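Local coordinates for probable primosomal replication protein n (PDB 4FDB) that probably helps restart stalled replication forks by binding single-stranded DNA and stabilising the PriA helicase on it during primosome assembly, at residues 26-31 against 51-56. The protein carries 3 engineered substitutions. Sequence-based numbering, arbitrary orientation.
Sequences IVNCLL and EALGAG
The methyl CB of Ala52 is a low bump that meets two larger side chains of 26-31. Leu31 CD1 comes to 3.7 Å from Ala52 CB, and Cys29 SG reaches the same methyl at 3.8 Å. Cys29 holds SG between its backbone N and carbonyl carbon (chi1 60°). Phe89 and Ile91 of strand 87-96 also touch Ala52. On this face Val27 is paired with Gly54, which has no side chain to stand beside it. Ala59 and Leu62 of helix 57-62 touch Val27, and Leu62 also touches Cys29.

The two segments form an antiparallel hairpin pairing of strands 25-37 and 44-55, part of the five-stranded OB fold expected for the PriB family. Val27 and Gly54 are a hydrogen-bonded pair, as are Cys29 and Ala52. Each pair exchanges two N-H...O bonds.

The other face carries Ile26, Asn28, Leu30, Glu51, Leu53 and Ala55. Ile26 reaches two neighbours with separate branches: CD1 lies 3.5 Å from Ala55 CB, while CG2 is 4.1 Å from Leu53 CD1. Asn28 lies side by side with Leu53, its ND2 3.9 Å from both Leu53 CB and CD2. Asn28 OD1 is hydrogen-bonded to Arg18 NH2 of strand 3-19. Glu51 bends at chi2 (-77°), which turns CD back toward 26-31; its OE2 lies 3.9 Å from Leu30 CD1. A water sits between the ends of Asn28 and Glu51 and bridges them. It accepts from Asn28 ND2 and donates to Glu51 OE1 at 2.7 Å and to Ala52 O at 2.9 Å.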
loop_
_atom_site.group_PDB
_atom_site.type_symbol
_atom_site.label_atom_id
_atom_site.label_comp_id
_atom_site.label_asym_id
_atom_site.label_seq_id
_atom_site.Cartn_x
_atom_site.Cartn_y
_atom_site.Cartn_z
ATOM N N ILE A 26 3.962 -18.589 -8.279
ATOM C CA ILE A 26 4.124 -17.341 -7.544
ATOM C C ILE A 26 5.584 -16.958 -7.546
ATOM O O ILE A 26 6.433 -17.793 -7.255
ATOM C CB ILE A 26 3.789 -17.548 -6.071
ATOM C CG1 ILE A 26 2.399 -18.165 -5.910
ATOM C CG2 ILE A 26 3.951 -16.237 -5.304
ATOM C CD1 ILE A 26 1.290 -17.227 -6.228
ATOM N N VAL A 27 5.869 -15.698 -7.857
ATOM C CA VAL A 27 7.213 -15.153 -7.670
ATOM C C VAL A 27 7.146 -14.036 -6.637
ATOM O O VAL A 27 6.502 -13.016 -6.860
ATOM C CB VAL A 27 7.831 -14.644 -8.998
ATOM C CG1 VAL A 27 9.104 -13.836 -8.739
ATOM C CG2 VAL A 27 8.141 -15.820 -9.926
ATOM N N ASN A 28 7.782 -14.262 -5.492
ATOM C CA ASN A 28 7.944 -13.233 -4.475
ATOM C C ASN A 28 9.113 -12.335 -4.824
ATOM O O ASN A 28 10.136 -12.803 -5.306
ATOM C CB ASN A 28 8.197 -13.874 -3.119
ATOM C CG ASN A 28 6.948 -14.496 -2.538
ATOM O OD1 ASN A 28 6.661 -15.665 -2.773
ATOM N ND2 ASN A 28 6.198 -13.712 -1.775
ATOM N N CYS A 29 8.967 -11.045 -4.574
ATOM C CA CYS A 29 10.071 -10.138 -4.852
ATOM C C CYS A 29 10.092 -8.990 -3.864
ATOM O O CYS A 29 9.202 -8.858 -3.020
ATOM C CB CYS A 29 10.001 -9.635 -6.290
ATOM S SG CYS A 29 8.510 -8.742 -6.695
ATOM N N LEU A 30 11.154 -8.195 -3.938
ATOM C CA LEU A 30 11.289 -7.008 -3.115
ATOM C C LEU A 30 11.423 -5.838 -4.071
ATOM O O LEU A 30 12.244 -5.880 -5.010
ATOM C CB LEU A 30 12.561 -7.111 -2.267
ATOM C CG LEU A 30 12.859 -5.965 -1.294
ATOM C CD1 LEU A 30 11.792 -5.894 -0.209
ATOM C CD2 LEU A 30 14.235 -6.143 -0.678
ATOM N N LEU A 31 10.633 -4.802 -3.831
ATOM C CA LEU A 31 10.679 -3.572 -4.624
ATOM C C LEU A 31 11.186 -2.431 -3.768
ATOM O O LEU A 31 10.969 -2.407 -2.569
ATOM C CB LEU A 31 9.278 -3.217 -5.123
ATOM C CG LEU A 31 8.620 -4.299 -5.971
ATOM C CD1 LEU A 31 7.203 -3.880 -6.313
ATOM C CD2 LEU A 31 9.426 -4.540 -7.242
ATOM N N GLU A 51 7.617 -5.786 0.135
ATOM C CA GLU A 51 7.507 -7.129 -0.409
ATOM C C GLU A 51 6.351 -7.187 -1.390
ATOM O O GLU A 51 5.273 -6.655 -1.123
ATOM C CB GLU A 51 7.292 -8.141 0.726
ATOM C CG GLU A 51 8.513 -8.307 1.633
ATOM C CD GLU A 51 9.611 -9.169 1.012
ATOM O OE1 GLU A 51 9.363 -9.785 -0.050
ATOM O OE2 GLU A 51 10.725 -9.233 1.587
ATOM N N ALA A 52 6.575 -7.827 -2.535
ATOM C CA ALA A 52 5.540 -7.936 -3.550
ATOM C C ALA A 52 5.508 -9.363 -4.066
ATOM O O ALA A 52 6.383 -10.179 -3.740
ATOM C CB ALA A 52 5.801 -6.956 -4.699
ATOM N N LEU A 53 4.495 -9.665 -4.859
ATOM C CA LEU A 53 4.468 -10.949 -5.538
ATOM C C LEU A 53 3.623 -10.872 -6.790
ATOM O O LEU A 53 2.733 -10.029 -6.908
ATOM C CB LEU A 53 4.004 -12.068 -4.599
ATOM C CG LEU A 53 2.550 -12.173 -4.144
ATOM C CD1 LEU A 53 1.653 -12.811 -5.215
ATOM C CD2 LEU A 53 2.484 -12.991 -2.877
ATOM N N GLY A 54 3.920 -11.755 -7.734
ATOM C CA GLY A 54 3.101 -11.912 -8.914
ATOM C C GLY A 54 2.658 -13.357 -8.976
ATOM O O GLY A 54 3.441 -14.256 -8.680
ATOM N N ALA A 55 1.398 -13.576 -9.348
ATOM C CA ALA A 55 0.852 -14.919 -9.466
ATOM C C ALA A 55 0.381 -15.170 -10.882
ATOM O O ALA A 55 -0.022 -14.240 -11.579
ATOM C CB ALA A 55 -0.322 -15.100 -8.512
ATOM N N GLY A 56 0.410 -16.429 -11.300
ATOM C CA GLY A 56 -0.076 -16.783 -12.622
ATOM C C GLY A 56 0.815 -16.180 -13.685
ATOM O O GLY A 56 2.041 -16.231 -13.572
HETATM O O HOH W 1 7.195 -11.051 -1.048
#